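Inositol 2-dehydrogenase (Sinorhizobium meliloti, PDB 4HKT) catalyses the NAD-dependent oxidation of myo-inositol to 2-keto-myo-inositol, the first step in breaking myo-inositol down to acetyl-CoA. Local coordinates at residues T148-D153 and G235-I240. Sequence-based numbering, arbitrary orientation.
Sequences TITSRD and GYDQRI. With EDO (1,2-ethanediol), chain X.
Asp237 O is gripped by two N-H groups: Arg152 N from the neighbouring strand, at 3.0 Å, and Gln238 NE2 at 2.9 Å, the latter standing above the carbonyl plane. A bend at chi2 (-80°) sets Gln238 CD, and an amide suits the place because it serves on both sides: NE2 donates to Asp237 O and to a water held by Asp153 OD1, while OE1 is bonded to Tyr280 OH. The strands run antiparallel, with Arg152–Asp237 and Thr150–Arg239 as hydrogen-bonded pairs; Arg239 N meets Thr150 O at 2.9 Å. On the face of these four residues, Arg239 holds Asp237 side-on, NE to OD1 and NH2 to OD2 (2.8 Å), each oxygen using its syn lone pair. Arg152 NH1, hydrogen-bonded to Tyr234 OH, lies 3.5 Å from Asp237 OD2 in a purely electrostatic salt bridge, the two flat groups 83° apart. Short, branched Thr150 fits between the arginines, CG2 over one guanidinium face of Arg152 and CB over one of Arg239, both toward the rim. The like-charged guanidiniums probably tolerate each other because Asp237 and Glu241 of the second subunit pair with both. An alanine in place of Arg239 would probably leave the Asp237 carboxylate without its two-pronged partner and weaken the link to that Glu241. On the other face, Ile149 and Ile240 pack against Met179 of helix 168-184, Ile240 also reaching helix 127-137, while strand 223-229 flanks strand 144-152 within the C-terminal domain's mixed sheet.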
ATOM      1  N   THR B 148       9.580   9.252  14.859  1.00 15.62           N
ATOM      2  CA  THR B 148       8.324   9.968  14.729  1.00 16.53           C
ATOM      3  C   THR B 148       7.175   9.044  15.180  1.00 17.09           C
ATOM      4  O   THR B 148       7.071   7.855  14.762  1.00 16.61           O
ATOM      5  CB  THR B 148       8.054  10.469  13.290  1.00 19.93           C
ATOM      6  OG1 THR B 148       9.228  11.080  12.753  1.00 20.85           O
ATOM      7  CG2 THR B 148       6.928  11.525  13.269  1.00 20.81           C
ATOM      8  N   ILE B 149       6.368   9.581  16.068  1.00 16.44           N
ATOM      9  CA  ILE B 149       5.290   8.833  16.747  1.00 16.20           C
ATOM     10  C   ILE B 149       4.049   9.674  16.598  1.00 15.72           C
ATOM     11  O   ILE B 149       4.043  10.838  16.987  1.00 16.24           O
ATOM     12  CB  ILE B 149       5.591   8.612  18.236  1.00 15.62           C
ATOM     13  CG1 ILE B 149       6.796   7.727  18.433  1.00 15.61           C
ATOM     14  CG2 ILE B 149       4.402   7.989  18.998  1.00 15.70           C
ATOM     15  CD1 ILE B 149       7.324   7.760  19.846  1.00 15.26           C
ATOM     16  N   THR B 150       3.000   9.078  16.039  1.00 16.86           N
ATOM     17  CA  THR B 150       1.725   9.713  15.890  1.00 15.61           C
ATOM     18  C   THR B 150       0.654   8.870  16.544  1.00 16.66           C
ATOM     19  O   THR B 150       0.473   7.686  16.180  1.00 17.35           O
ATOM     20  CB  THR B 150       1.374   9.872  14.430  1.00 17.64           C
ATOM     21  OG1 THR B 150       2.418  10.627  13.800  1.00 19.18           O
ATOM     22  CG2 THR B 150       0.025  10.611  14.276  1.00 18.72           C
ATOM     23  N   SER B 151      -0.064   9.475  17.481  1.00 16.34           N
ATOM     24  CA  SER B 151      -1.139   8.787  18.196  1.00 16.96           C
ATOM     25  C   SER B 151      -2.359   9.686  18.196  1.00 17.08           C
ATOM     26  O   SER B 151      -2.244  10.862  18.501  1.00 16.03           O
ATOM     27  CB  SER B 151      -0.728   8.409  19.624  1.00 16.75           C
ATOM     28  OG  SER B 151       0.342   7.453  19.611  1.00 18.21           O
ATOM     29  N   ARG B 152      -3.515   9.137  17.793  1.00 16.89           N
ATOM     30  CA  ARG B 152      -4.754   9.890  17.733  1.00 17.36           C
ATOM     31  C   ARG B 152      -5.860   8.982  18.195  1.00 19.07           C
ATOM     32  O   ARG B 152      -6.038   7.893  17.633  1.00 17.15           O
ATOM     33  CB  ARG B 152      -5.058  10.418  16.312  1.00 18.10           C
ATOM     34  CG  ARG B 152      -3.948  11.321  15.765  1.00 19.11           C
ATOM     35  CD  ARG B 152      -4.182  11.849  14.371  1.00 19.68           C
ATOM     36  NE  ARG B 152      -3.037  12.664  14.002  1.00 18.69           N
ATOM     37  CZ  ARG B 152      -2.536  12.810  12.781  1.00 19.64           C
ATOM     38  NH1 ARG B 152      -3.080  12.251  11.727  1.00 19.57           N
ATOM     39  NH2 ARG B 152      -1.440  13.539  12.613  1.00 22.68           N
ATOM     40  N   ASP B 153      -6.540   9.406  19.251  1.00 20.37           N
ATOM     41  CA  ASP B 153      -7.661   8.664  19.788  1.00 22.02           C
ATOM     42  C   ASP B 153      -8.900   8.870  18.907  1.00 21.99           C
ATOM     43  O   ASP B 153      -9.008   9.895  18.201  1.00 21.72           O
ATOM     44  CB  ASP B 153      -7.958   9.125  21.219  1.00 22.20           C
ATOM     45  CG  ASP B 153      -6.970   8.602  22.228  1.00 23.69           C
ATOM     46  OD1 ASP B 153      -6.077   7.800  21.879  1.00 26.43           O
ATOM     47  OD2 ASP B 153      -7.078   9.012  23.411  1.00 24.74           O
ATOM     48  N   GLY B 235     -10.537   6.626  13.230  1.00 22.30           N
ATOM     49  CA  GLY B 235     -10.222   5.609  14.226  1.00 21.55           C
ATOM     50  C   GLY B 235      -8.890   5.811  14.965  1.00 20.69           C
ATOM     51  O   GLY B 235      -8.360   6.919  15.052  1.00 19.55           O
ATOM     52  N   TYR B 236      -8.399   4.729  15.547  1.00 18.26           N
ATOM     53  CA  TYR B 236      -7.321   4.756  16.483  1.00 18.68           C
ATOM     54  C   TYR B 236      -5.986   4.731  15.722  1.00 19.37           C
ATOM     55  O   TYR B 236      -5.554   3.685  15.240  1.00 20.17           O
ATOM     56  CB  TYR B 236      -7.443   3.566  17.412  1.00 19.81           C
ATOM     57  CG  TYR B 236      -6.629   3.584  18.689  1.00 21.53           C
ATOM     58  CD1 TYR B 236      -6.270   4.782  19.320  1.00 22.60           C
ATOM     59  CD2 TYR B 236      -6.272   2.379  19.310  1.00 22.42           C
ATOM     60  CE1 TYR B 236      -5.584   4.775  20.516  1.00 24.43           C
ATOM     61  CE2 TYR B 236      -5.597   2.359  20.498  1.00 23.10           C
ATOM     62  CZ  TYR B 236      -5.257   3.553  21.101  1.00 24.66           C
ATOM     63  OH  TYR B 236      -4.593   3.513  22.291  1.00 27.24           O
ATOM     64  N   ASP B 237      -5.400   5.906  15.563  1.00 18.21           N
ATOM     65  CA  ASP B 237      -4.175   6.088  14.783  1.00 18.54           C
ATOM     66  C   ASP B 237      -2.975   5.823  15.666  1.00 17.33           C
ATOM     67  O   ASP B 237      -2.816   6.455  16.662  1.00 18.64           O
ATOM     68  CB  ASP B 237      -4.155   7.523  14.216  1.00 18.28           C
ATOM     69  CG  ASP B 237      -3.093   7.740  13.145  1.00 19.59           C
ATOM     70  OD1 ASP B 237      -2.228   6.843  12.896  1.00 19.46           O
ATOM     71  OD2 ASP B 237      -3.131   8.845  12.560  1.00 21.21           O
ATOM     72  N   GLN B 238      -2.169   4.832  15.326  1.00 18.29           N
ATOM     73  CA  GLN B 238      -1.067   4.411  16.160  1.00 18.68           C
ATOM     74  C   GLN B 238       0.106   4.083  15.259  1.00 19.56           C
ATOM     75  O   GLN B 238       0.287   2.939  14.853  1.00 18.43           O
ATOM     76  CB  GLN B 238      -1.428   3.148  16.985  1.00 18.94           C
ATOM     77  CG  GLN B 238      -2.606   3.280  17.942  1.00 19.65           C
ATOM     78  CD  GLN B 238      -2.202   3.959  19.210  1.00 20.11           C
ATOM     79  OE1 GLN B 238      -1.707   3.321  20.136  1.00 20.24           O
ATOM     80  NE2 GLN B 238      -2.424   5.261  19.281  1.00 19.09           N
ATOM     81  N   ARG B 239       0.908   5.090  14.931  1.00 20.06           N
ATOM     82  CA  ARG B 239       2.061   4.885  14.052  1.00 19.06           C
ATOM     83  C   ARG B 239       3.372   5.185  14.723  1.00 17.61           C
ATOM     84  O   ARG B 239       3.459   6.059  15.571  1.00 19.11           O
ATOM     85  CB  ARG B 239       1.936   5.756  12.834  1.00 19.73           C
ATOM     86  CG  ARG B 239       0.960   5.196  11.824  1.00 20.27           C
ATOM     87  CD  ARG B 239       0.809   6.228  10.730  1.00 21.53           C
ATOM     88  NE  ARG B 239      -0.095   7.299  11.105  1.00 20.43           N
ATOM     89  CZ  ARG B 239      -0.030   8.552  10.641  1.00 22.04           C
ATOM     90  NH1 ARG B 239       0.945   8.926   9.835  1.00 20.73           N
ATOM     91  NH2 ARG B 239      -0.942   9.448  11.002  1.00 22.87           N
ATOM     92  N   ILE B 240       4.397   4.435  14.343  1.00 17.09           N
ATOM     93  CA  ILE B 240       5.747   4.730  14.774  1.00 16.89           C
ATOM     94  C   ILE B 240       6.652   4.588  13.553  1.00 17.18           C
ATOM     95  O   ILE B 240       6.407   3.780  12.629  1.00 14.90           O
ATOM     96  CB  ILE B 240       6.244   3.833  15.911  1.00 16.70           C
ATOM     97  CG1 ILE B 240       6.244   2.342  15.472  1.00 16.68           C
ATOM     98  CG2 ILE B 240       5.391   4.017  17.159  1.00 16.70           C
ATOM     99  CD1 ILE B 240       6.984   1.435  16.437  1.00 15.96           C
TER
HETATM  100  C1  EDO X 407      -7.308   7.762  27.142  1.00 43.23           C
HETATM  101  O1  EDO X 407      -7.670   8.195  28.452  1.00 35.81           O
HETATM  102  C2  EDO X 407      -5.796   7.838  26.900  1.00 43.41           C
HETATM  103  O2  EDO X 407      -5.547   7.926  25.495  1.00 37.53           O
HETATM  104  O   HOH W   1       1.754   5.379  18.067  1.00 22.31           O
HETATM  105  O   HOH W   2      -3.153   6.975  21.916  1.00 30.94           O